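PDB 1JMX: amine Dehydrogenase from Pseudomonas putida, which probably catalyses the oxidative deamination of primary amines, passing the electrons on through its heme c groups. Local coordinates for residues L60-H63 with I67-I70; T56-N61 with N77-N82; V25-V28 with V33-S36. All coordinates share one frame; numbering follows the deposited sequence.

Interactions 1 and 2 belong to one four-stranded antiparallel blade of the propeller. They share Leu60 and Asn61, and their centres lie 5 Å apart. Interaction 1 joins strand 56-61 to its neighbour 66-71, whereas interaction 2 bridges from 56-61 past 66-71 to the outermost strand 76-82; Gly69 N and Phe79 O, 2.8 Å apart, tie the two together. Interaction 3, in the preceding sheet, is centred about 20 Å from interaction 1 and 19 Å from interaction 2, with nearest atoms about 8 Å away in each case. The Cys37-Cys75 disulfide ties strand 32-38 to the turn just before strand 76-82. None of the three contacts includes the heme c pocket residues Leu116 to Tyr120.

Interaction 1: residues L60-H63 with I67-I70; sequences LNNH and IYGI
A mostly buried contact at the turn end of a beta hairpin brings Leu60, Asn61 and Asn62 against Ile67 and Tyr68, where strand 56-61 runs out and strand 66-71 begins. Leu60 and Ile67 form an antiparallel non-hydrogen-bonded pair with CA atoms 4.6 Å apart, and on the sheet face they share, Leu60 CD2 comes to 4.4 Å from Ile67 CG1. That face packs on strands 89-99 and 105-115, with Ile67 touching Phe97, Val106 and Ala108.

The Tyr68 ring makes the rest of the contact. Its CG stands anti to the carbonyl carbon and beside the backbone N (chi1 -50°), which swings the ring back along the outgoing end of strand 56-61. CE1 then lies 3.6 Å from Asn61 CB, while the hydroxyl end runs on to Asn62, whose CB sits near the ring plane at the edge and only 3.1 Å from Tyr68 OH, a tight fit. The Asn62 amide stands nearly upright to the ring, with the two planes 80° apart.

No hydrogen bond crosses between the segments, and the polar groups are satisfied around them: Tyr68 OH is hydrogen-bonded to Asp41 OD2, Asn61 OD1 accepts from Gly44 N and Asn62 OD1 from Lys42 N, while the ND2 atoms of Asn61 and Asn62 are bonded to Asn21 OD1 and Asp66 OD2 respectively. The Tyr68 ring also stacks with His80. A leucine in place of Tyr68 would probably leave Asp41 without its hydroxyl partner and open a gap beside Asn61 and Asn62. The hairpin forms the second and third strands of a four-stranded antiparallel blade, the repeating unit of a beta-propeller.

Interaction 2: residues T56-N61 with N77-N82; sequences TAYVLN and NTFHAN
Tyr58 and Phe79 meet across a sheet in which their strands are not neighbours, since strand 66-71 runs between 56-61 and 76-82. From its CB, Tyr58 is carried out by a first torsion that sets CG anti to the carbonyl carbon (chi1 -74°), and the CD2 side of the ring faces strand 76-82. CD2 is the first ring atom to touch, 4.0 Å from Phe79 CD2. CE2 reaches farther in: it approaches Phe79 CD2 to 3.7 Å and is also near CG and CB of the same residue. Phe79 CD2 and CG lie at the rim of the tyrosine, close to its plane, so the phenol presents an edge to the phenylalanine. The pair is an offset edge-to-face stack, with centroids 5.7 Å apart and planes inclined at 70°.

The residue of the middle strand beneath the pair is Gly69, whose CA comes to 3.9 Å from Tyr58 CE2; its lack of a side chain is consistent with the rings meeting across it. Opposite this glycine the outer strand carries a classic beta bulge, Thr78 and Phe79 both facing Gly69, in the outermost strand of a four-stranded propeller blade. The bulge sets both residues toward strand 56-61.

At its tip the phenol continues through water. Tyr58 OH is 3.2 Å from a water that is also hydrogen-bonded to Thr78 OG1 at 2.9 Å, so the two hydroxyls are joined indirectly beyond the aromatic pair. Thr78 OG1 makes a weak bond to Gly69 O as well. At the start of strand 56-61, the Thr56 methyl CG2 lies 4.2 Å from Thr78 OG1, while Thr56 OG1 is hydrogen-bonded to Asp53. Phe79 in turn touches Phe130 of strand 126-131 and Ala138.

Interaction 3: residues V25-V28 with V33-S36; sequences VVDV and VYKS
Val25 presents its carbonyl to two successive amides of strand 33-36, those of Tyr34 and Lys35, and this shared acceptor defines the contact. Tyr34 N gives the shorter bond, 2.7 Å to Val25 O, but a bent one, with 140° at the hydrogen and the donor tilted from the carbonyl plane. Lys35 N reaches the same oxygen, Val25 O, only weakly, at 3.4 Å. In the reverse direction Val25 N donates to Lys35 O at 2.8 Å, almost perfectly straight at 177°. The geometry is a classic beta bulge: Tyr34 and Lys35 both face Val25, and the register slips by one residue before Val26 pairs with Val33, a non-hydrogen-bonded pair with CA atoms 4.5 Å apart. Tyr34 takes helix-like backbone angles, which turn its amide and that of Lys35 toward one oxygen.

The bulge also brings two side chains up beside Val25, each pointing the same way as the valine. Val25 CG2 rests 3.6 Å from Lys35 CG, and its other methyl, CG1, lies 4.1 Å from Tyr34 CB. Asp27 CB meets Tyr34 CB from farther along the strand, also at 4.1 Å. The polar ends lead off to partners elsewhere: Lys35 NZ is hydrogen-bonded to the carbonyls of Pro5 and Leu72, Tyr34 OH to that of Ala6, and Asp27 OD1 to Ser30 OG in the hairpin turn.

Strand 32-38 is the outermost strand of its four-stranded antiparallel sheet within this chain, and 22-27 separates it from 12-18. From the latter, Met14 is hydrogen-bonded through its backbone to that of Val26 and Tyr13 packs edge-to-face with Tyr34, while Lys35 extends to Cys75, just ahead of strand 76-82 in the next sheet.

Interaction 1: residues L60-H63 with I67-I70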
ATOM      1  N   LEU B  60      20.308   8.156  16.732  1.00 13.48           N
ATOM      2  CA  LEU B  60      19.948   6.810  16.281  1.00 11.76           C
ATOM      3  C   LEU B  60      19.984   6.974  14.768  1.00 11.52           C
ATOM      4  O   LEU B  60      19.186   7.720  14.204  1.00  9.86           O
ATOM      5  CB  LEU B  60      18.524   6.450  16.711  1.00 11.83           C
ATOM      6  CG  LEU B  60      18.129   4.992  16.978  1.00 12.29           C
ATOM      7  CD1 LEU B  60      16.670   4.810  16.591  1.00 11.22           C
ATOM      8  CD2 LEU B  60      19.004   4.002  16.240  1.00 10.78           C
ATOM      9  N   ASN B  61      20.937   6.314  14.126  1.00 11.14           N
ATOM     10  CA  ASN B  61      21.101   6.425  12.689  1.00 11.01           C
ATOM     11  C   ASN B  61      21.427   5.083  12.049  1.00 10.96           C
ATOM     12  O   ASN B  61      21.233   4.030  12.654  1.00  8.92           O
ATOM     13  CB  ASN B  61      22.223   7.422  12.392  1.00 11.90           C
ATOM     14  CG  ASN B  61      21.830   8.462  11.361  1.00 13.09           C
ATOM     15  OD1 ASN B  61      20.671   8.552  10.950  1.00 12.63           O
ATOM     16  ND2 ASN B  61      22.798   9.255  10.943  1.00 12.39           N
ATOM     17  N   ASN B  62      21.898   5.145  10.807  1.00 11.17           N
ATOM     18  CA  ASN B  62      22.284   3.968  10.032  1.00 11.23           C
ATOM     19  C   ASN B  62      21.182   2.920   9.948  1.00 11.46           C
ATOM     20  O   ASN B  62      21.399   1.736  10.224  1.00 10.32           O
ATOM     21  CB  ASN B  62      23.562   3.353  10.597  1.00 12.29           C
ATOM     22  CG  ASN B  62      24.378   2.648   9.544  1.00 12.28           C
ATOM     23  OD1 ASN B  62      24.466   3.105   8.406  1.00 15.16           O
ATOM     24  ND2 ASN B  62      24.980   1.531   9.910  1.00 14.11           N
ATOM     25  N   HIS B  63      19.991   3.382   9.583  1.00 10.31           N
ATOM     26  CA  HIS B  63      18.820   2.530   9.433  1.00  9.47           C
ATOM     27  C   HIS B  63      18.378   1.822  10.707  1.00  9.37           C
ATOM     28  O   HIS B  63      18.165   0.607  10.716  1.00  8.97           O
ATOM     29  CB  HIS B  63      19.034   1.534   8.287  1.00 10.35           C
ATOM     30  CG  HIS B  63      19.428   2.184   6.999  1.00  9.68           C
ATOM     31  ND1 HIS B  63      18.549   2.925   6.241  1.00 10.05           N
ATOM     32  CD2 HIS B  63      20.619   2.252   6.362  1.00 11.26           C
ATOM     33  CE1 HIS B  63      19.180   3.426   5.195  1.00 10.61           C
ATOM     34  NE2 HIS B  63      20.438   3.032   5.245  1.00 12.50           N
ATOM     35  N   ILE B  67      23.938   3.811  17.226  1.00 14.34           N
ATOM     36  CA  ILE B  67      23.810   5.045  17.997  1.00 13.29           C
ATOM     37  C   ILE B  67      25.175   5.746  17.973  1.00 13.11           C
ATOM     38  O   ILE B  67      26.190   5.128  18.256  1.00 14.87           O
ATOM     39  CB  ILE B  67      23.369   4.764  19.446  1.00 13.03           C
ATOM     40  CG1 ILE B  67      22.018   4.050  19.444  1.00 13.42           C
ATOM     41  CG2 ILE B  67      23.250   6.058  20.220  1.00 12.09           C
ATOM     42  CD1 ILE B  67      21.567   3.607  20.801  1.00 14.68           C
ATOM     43  N   TYR B  68      25.199   7.012  17.562  1.00 13.01           N
ATOM     44  CA  TYR B  68      26.435   7.792  17.476  1.00 11.93           C
ATOM     45  C   TYR B  68      26.416   9.005  18.399  1.00 13.56           C
ATOM     46  O   TYR B  68      25.371   9.587  18.670  1.00 13.55           O
ATOM     47  CB  TYR B  68      26.666   8.286  16.046  1.00 10.84           C
ATOM     48  CG  TYR B  68      26.544   7.217  14.988  1.00  9.77           C
ATOM     49  CD1 TYR B  68      25.293   6.787  14.546  1.00 10.41           C
ATOM     50  CD2 TYR B  68      27.674   6.621  14.439  1.00  9.58           C
ATOM     51  CE1 TYR B  68      25.167   5.787  13.590  1.00  9.45           C
ATOM     52  CE2 TYR B  68      27.559   5.619  13.478  1.00  9.40           C
ATOM     53  CZ  TYR B  68      26.302   5.207  13.060  1.00  9.33           C
ATOM     54  OH  TYR B  68      26.175   4.209  12.125  1.00 10.15           O
ATOM     55  N   GLY B  69      27.585   9.367  18.899  1.00 14.21           N
ATOM     56  CA  GLY B  69      27.697  10.525  19.754  1.00 14.13           C
ATOM     57  C   GLY B  69      28.542  11.495  18.960  1.00 14.67           C
ATOM     58  O   GLY B  69      29.627  11.132  18.496  1.00 16.60           O
ATOM     59  N   ILE B  70      28.022  12.694  18.732  1.00 14.79           N
ATOM     60  CA  ILE B  70      28.748  13.705  17.976  1.00 15.83           C
ATOM     61  C   ILE B  70      28.950  14.940  18.848  1.00 16.26           C
ATOM     62  O   ILE B  70      28.003  15.433  19.455  1.00 17.31           O
ATOM     63  CB  ILE B  70      27.970  14.136  16.685  1.00 16.68           C
ATOM     64  CG1 ILE B  70      27.697  12.934  15.771  1.00 14.38           C
ATOM     65  CG2 ILE B  70      28.758  15.203  15.916  1.00 15.18           C
ATOM     66  CD1 ILE B  70      28.889  12.498  14.954  1.00 18.16           C
TER

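Interaction 2: residues T56-N61 with N77-N82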
ATOM      1  N   THR B  56      27.139  17.213  23.588  1.00 18.47           N
ATOM      2  CA  THR B  56      27.135  15.971  22.821  1.00 16.79           C
ATOM      3  C   THR B  56      25.733  15.532  22.416  1.00 15.17           C
ATOM      4  O   THR B  56      24.856  15.369  23.258  1.00 13.77           O
ATOM      5  CB  THR B  56      27.776  14.802  23.616  1.00 17.34           C
ATOM      6  OG1 THR B  56      29.062  15.191  24.118  1.00 17.45           O
ATOM      7  CG2 THR B  56      27.939  13.578  22.722  1.00 15.59           C
ATOM      8  N   ALA B  57      25.538  15.343  21.116  1.00 15.03           N
ATOM      9  CA  ALA B  57      24.258  14.886  20.589  1.00 14.05           C
ATOM     10  C   ALA B  57      24.354  13.393  20.310  1.00 13.93           C
ATOM     11  O   ALA B  57      25.329  12.931  19.724  1.00 15.20           O
ATOM     12  CB  ALA B  57      23.917  15.633  19.300  1.00 13.59           C
ATOM     13  N   TYR B  58      23.387  12.627  20.800  1.00 13.66           N
ATOM     14  CA  TYR B  58      23.363  11.193  20.539  1.00 13.57           C
ATOM     15  C   TYR B  58      22.279  10.950  19.498  1.00 13.31           C
ATOM     16  O   TYR B  58      21.145  11.393  19.667  1.00 13.34           O
ATOM     17  CB  TYR B  58      23.135  10.393  21.823  1.00 14.71           C
ATOM     18  CG  TYR B  58      24.362  10.371  22.712  1.00 15.50           C
ATOM     19  CD1 TYR B  58      24.552  11.342  23.697  1.00 14.93           C
ATOM     20  CD2 TYR B  58      25.348   9.399  22.545  1.00 14.46           C
ATOM     21  CE1 TYR B  58      25.686  11.343  24.489  1.00 16.46           C
ATOM     22  CE2 TYR B  58      26.489   9.395  23.332  1.00 16.23           C
ATOM     23  CZ  TYR B  58      26.653  10.370  24.306  1.00 15.61           C
ATOM     24  OH  TYR B  58      27.783  10.370  25.096  1.00 17.82           O
ATOM     25  N   VAL B  59      22.658  10.274  18.412  1.00 14.29           N
ATOM     26  CA  VAL B  59      21.773  10.018  17.273  1.00 13.76           C
ATOM     27  C   VAL B  59      21.572   8.557  16.863  1.00 13.35           C
ATOM     28  O   VAL B  59      22.538   7.817  16.664  1.00 13.86           O
ATOM     29  CB  VAL B  59      22.297  10.787  16.016  1.00 14.87           C
ATOM     30  CG1 VAL B  59      21.272  10.760  14.888  1.00 13.99           C
ATOM     31  CG2 VAL B  59      22.659  12.223  16.375  1.00 14.65           C
ATOM     32  N   LEU B  60      20.308   8.156  16.732  1.00 13.48           N
ATOM     33  CA  LEU B  60      19.948   6.810  16.281  1.00 11.76           C
ATOM     34  C   LEU B  60      19.984   6.974  14.768  1.00 11.52           C
ATOM     35  O   LEU B  60      19.186   7.720  14.204  1.00  9.86           O
ATOM     36  CB  LEU B  60      18.524   6.450  16.711  1.00 11.83           C
ATOM     37  CG  LEU B  60      18.129   4.992  16.978  1.00 12.29           C
ATOM     38  CD1 LEU B  60      16.670   4.810  16.591  1.00 11.22           C
ATOM     39  CD2 LEU B  60      19.004   4.002  16.240  1.00 10.78           C
ATOM     40  N   ASN B  61      20.937   6.314  14.126  1.00 11.14           N
ATOM     41  CA  ASN B  61      21.101   6.425  12.689  1.00 11.01           C
ATOM     42  C   ASN B  61      21.427   5.083  12.049  1.00 10.96           C
ATOM     43  O   ASN B  61      21.233   4.030  12.654  1.00  8.92           O
ATOM     44  CB  ASN B  61      22.223   7.422  12.392  1.00 11.90           C
ATOM     45  CG  ASN B  61      21.830   8.462  11.361  1.00 13.09           C
ATOM     46  OD1 ASN B  61      20.671   8.552  10.950  1.00 12.63           O
ATOM     47  ND2 ASN B  61      22.798   9.255  10.943  1.00 12.39           N
ATOM     48  N   ASN B  77      32.907  12.508  15.969  1.00 18.02           N
ATOM     49  CA  ASN B  77      32.198  11.287  16.340  1.00 17.31           C
ATOM     50  C   ASN B  77      32.950  10.685  17.535  1.00 17.16           C
ATOM     51  O   ASN B  77      33.977  10.027  17.377  1.00 17.36           O
ATOM     52  CB  ASN B  77      32.192  10.319  15.153  1.00 17.60           C
ATOM     53  CG  ASN B  77      31.431   9.037  15.437  1.00 19.05           C
ATOM     54  OD1 ASN B  77      30.685   8.937  16.415  1.00 20.58           O
ATOM     55  ND2 ASN B  77      31.612   8.050  14.575  1.00 18.50           N
ATOM     56  N   THR B  78      32.436  10.950  18.730  1.00 17.01           N
ATOM     57  CA  THR B  78      33.047  10.497  19.977  1.00 17.16           C
ATOM     58  C   THR B  78      32.519   9.181  20.551  1.00 18.04           C
ATOM     59  O   THR B  78      33.130   8.595  21.451  1.00 19.15           O
ATOM     60  CB  THR B  78      32.890  11.573  21.072  1.00 16.69           C
ATOM     61  OG1 THR B  78      31.497  11.823  21.291  1.00 18.25           O
ATOM     62  CG2 THR B  78      33.584  12.865  20.662  1.00 16.26           C
ATOM     63  N   PHE B  79      31.374   8.729  20.059  1.00 16.46           N
ATOM     64  CA  PHE B  79      30.787   7.500  20.559  1.00 14.41           C
ATOM     65  C   PHE B  79      30.070   6.771  19.455  1.00 14.67           C
ATOM     66  O   PHE B  79      29.513   7.379  18.546  1.00 15.25           O
ATOM     67  CB  PHE B  79      29.804   7.811  21.687  1.00 13.09           C
ATOM     68  CG  PHE B  79      29.060   6.612  22.193  1.00 13.02           C
ATOM     69  CD1 PHE B  79      29.644   5.754  23.115  1.00 13.63           C
ATOM     70  CD2 PHE B  79      27.764   6.347  21.757  1.00 14.52           C
ATOM     71  CE1 PHE B  79      28.955   4.654  23.601  1.00 13.49           C
ATOM     72  CE2 PHE B  79      27.063   5.245  22.237  1.00 13.48           C
ATOM     73  CZ  PHE B  79      27.663   4.397  23.164  1.00 14.53           C
ATOM     74  N   HIS B  80      30.113   5.452  19.528  1.00 13.97           N
ATOM     75  CA  HIS B  80      29.439   4.627  18.555  1.00 13.69           C
ATOM     76  C   HIS B  80      29.118   3.270  19.152  1.00 13.60           C
ATOM     77  O   HIS B  80      29.997   2.566  19.646  1.00 14.51           O
ATOM     78  CB  HIS B  80      30.264   4.459  17.283  1.00 12.71           C
ATOM     79  CG  HIS B  80      29.690   3.449  16.340  1.00 14.98           C
ATOM     80  ND1 HIS B  80      28.365   3.459  15.966  1.00 16.63           N
ATOM     81  CD2 HIS B  80      30.232   2.348  15.767  1.00 16.91           C
ATOM     82  CE1 HIS B  80      28.113   2.407  15.207  1.00 16.51           C
ATOM     83  NE2 HIS B  80      29.230   1.717  15.071  1.00 17.66           N
ATOM     84  N   ALA B  81      27.840   2.923  19.113  1.00 13.21           N
ATOM     85  CA  ALA B  81      27.360   1.655  19.623  1.00 12.13           C
ATOM     86  C   ALA B  81      26.547   0.976  18.540  1.00 11.89           C
ATOM     87  O   ALA B  81      25.631   1.565  17.980  1.00 11.63           O
ATOM     88  CB  ALA B  81      26.505   1.876  20.862  1.00 11.94           C
ATOM     89  N   ASN B  82      26.946  -0.232  18.180  1.00 12.05           N
ATOM     90  CA  ASN B  82      26.219  -0.985  17.183  1.00 11.82           C
ATOM     91  C   ASN B  82      25.248  -1.852  17.965  1.00 12.01           C
ATOM     92  O   ASN B  82      25.608  -2.419  18.996  1.00 12.68           O
ATOM     93  CB  ASN B  82      27.172  -1.839  16.346  1.00 11.98           C
ATOM     94  CG  ASN B  82      26.444  -2.817  15.458  1.00  9.29           C
ATOM     95  OD1 ASN B  82      26.449  -4.011  15.712  1.00 15.37           O
ATOM     96  ND2 ASN B  82      25.788  -2.313  14.434  1.00 12.91           N
TER
HETATM   97  O   HOH W   1      30.747  10.754  23.826  1.00 36.15           O

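Interaction 3: residues V25-V28 with V33-S36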
ATOM      1  N   VAL B  25      23.228  22.852  13.318  1.00 14.66           N
ATOM      2  CA  VAL B  25      23.053  23.601  14.548  1.00 14.29           C
ATOM      3  C   VAL B  25      22.426  24.922  14.123  1.00 14.81           C
ATOM      4  O   VAL B  25      22.953  25.628  13.261  1.00 14.63           O
ATOM      5  CB  VAL B  25      24.394  23.861  15.270  1.00 14.38           C
ATOM      6  CG1 VAL B  25      24.145  24.607  16.568  1.00 13.84           C
ATOM      7  CG2 VAL B  25      25.100  22.550  15.554  1.00 12.73           C
ATOM      8  N   VAL B  26      21.257  25.207  14.676  1.00 15.24           N
ATOM      9  CA  VAL B  26      20.541  26.427  14.367  1.00 15.64           C
ATOM     10  C   VAL B  26      20.687  27.403  15.521  1.00 15.71           C
ATOM     11  O   VAL B  26      20.454  27.058  16.676  1.00 15.22           O
ATOM     12  CB  VAL B  26      19.031  26.153  14.105  1.00 15.82           C
ATOM     13  CG1 VAL B  26      18.247  27.466  14.011  1.00 16.07           C
ATOM     14  CG2 VAL B  26      18.863  25.359  12.811  1.00 15.63           C
ATOM     15  N   ASP B  27      21.172  28.596  15.211  1.00 16.37           N
ATOM     16  CA  ASP B  27      21.305  29.619  16.217  1.00 17.03           C
ATOM     17  C   ASP B  27      19.897  30.198  16.348  1.00 17.56           C
ATOM     18  O   ASP B  27      19.400  30.864  15.441  1.00 18.09           O
ATOM     19  CB  ASP B  27      22.299  30.678  15.759  1.00 18.15           C
ATOM     20  CG  ASP B  27      22.470  31.775  16.774  1.00 19.32           C
ATOM     21  OD1 ASP B  27      22.008  32.907  16.523  1.00 20.84           O
ATOM     22  OD2 ASP B  27      23.041  31.495  17.838  1.00 22.70           O
ATOM     23  N   VAL B  28      19.242  29.889  17.460  1.00 17.75           N
ATOM     24  CA  VAL B  28      17.879  30.341  17.711  1.00 17.76           C
ATOM     25  C   VAL B  28      17.686  31.861  17.739  1.00 19.71           C
ATOM     26  O   VAL B  28      16.622  32.351  17.370  1.00 21.28           O
ATOM     27  CB  VAL B  28      17.329  29.705  19.006  1.00 17.45           C
ATOM     28  CG1 VAL B  28      15.948  30.257  19.355  1.00 17.11           C
ATOM     29  CG2 VAL B  28      17.258  28.197  18.839  1.00 16.29           C
ATOM     30  N   VAL B  33      21.462  29.098  10.262  1.00 19.06           N
ATOM     31  CA  VAL B  33      22.276  27.912  10.484  1.00 19.77           C
ATOM     32  C   VAL B  33      23.650  28.325  11.019  1.00 20.59           C
ATOM     33  O   VAL B  33      24.398  29.057  10.365  1.00 21.11           O
ATOM     34  CB  VAL B  33      22.442  27.089   9.184  1.00 19.16           C
ATOM     35  CG1 VAL B  33      23.321  25.865   9.434  1.00 17.41           C
ATOM     36  CG2 VAL B  33      21.073  26.666   8.668  1.00 18.11           C
ATOM     37  N   TYR B  34      23.939  27.915  12.250  1.00 21.17           N
ATOM     38  CA  TYR B  34      25.209  28.231  12.889  1.00 20.52           C
ATOM     39  C   TYR B  34      26.346  27.400  12.296  1.00 20.10           C
ATOM     40  O   TYR B  34      27.396  27.937  11.927  1.00 19.21           O
ATOM     41  CB  TYR B  34      25.095  27.996  14.393  1.00 21.13           C
ATOM     42  CG  TYR B  34      26.284  28.495  15.164  1.00 23.08           C
ATOM     43  CD1 TYR B  34      26.424  29.852  15.461  1.00 23.70           C
ATOM     44  CD2 TYR B  34      27.277  27.615  15.596  1.00 24.93           C
ATOM     45  CE1 TYR B  34      27.533  30.321  16.171  1.00 25.40           C
ATOM     46  CE2 TYR B  34      28.388  28.073  16.307  1.00 26.04           C
ATOM     47  CZ  TYR B  34      28.506  29.425  16.589  1.00 24.43           C
ATOM     48  OH  TYR B  34      29.595  29.878  17.284  1.00 25.23           O
ATOM     49  N   LYS B  35      26.114  26.094  12.186  1.00 20.22           N
ATOM     50  CA  LYS B  35      27.092  25.165  11.622  1.00 19.52           C
ATOM     51  C   LYS B  35      26.423  23.851  11.215  1.00 18.94           C
ATOM     52  O   LYS B  35      25.295  23.561  11.606  1.00 18.40           O
ATOM     53  CB  LYS B  35      28.243  24.900  12.613  1.00 19.88           C
ATOM     54  CG  LYS B  35      27.842  24.114  13.859  1.00 20.34           C
ATOM     55  CD  LYS B  35      28.967  24.022  14.877  1.00 20.48           C
ATOM     56  CE  LYS B  35      30.152  23.255  14.327  1.00 21.16           C
ATOM     57  NZ  LYS B  35      31.273  23.267  15.292  1.00 21.00           N
ATOM     58  N   SER B  36      27.137  23.067  10.417  1.00 19.52           N
ATOM     59  CA  SER B  36      26.638  21.785   9.945  1.00 19.51           C
ATOM     60  C   SER B  36      27.707  20.730  10.151  1.00 19.55           C
ATOM     61  O   SER B  36      28.892  20.991   9.972  1.00 19.49           O
ATOM     62  CB  SER B  36      26.287  21.866   8.453  1.00 18.70           C
ATOM     63  OG  SER B  36      25.350  22.900   8.205  1.00 19.99           O
TER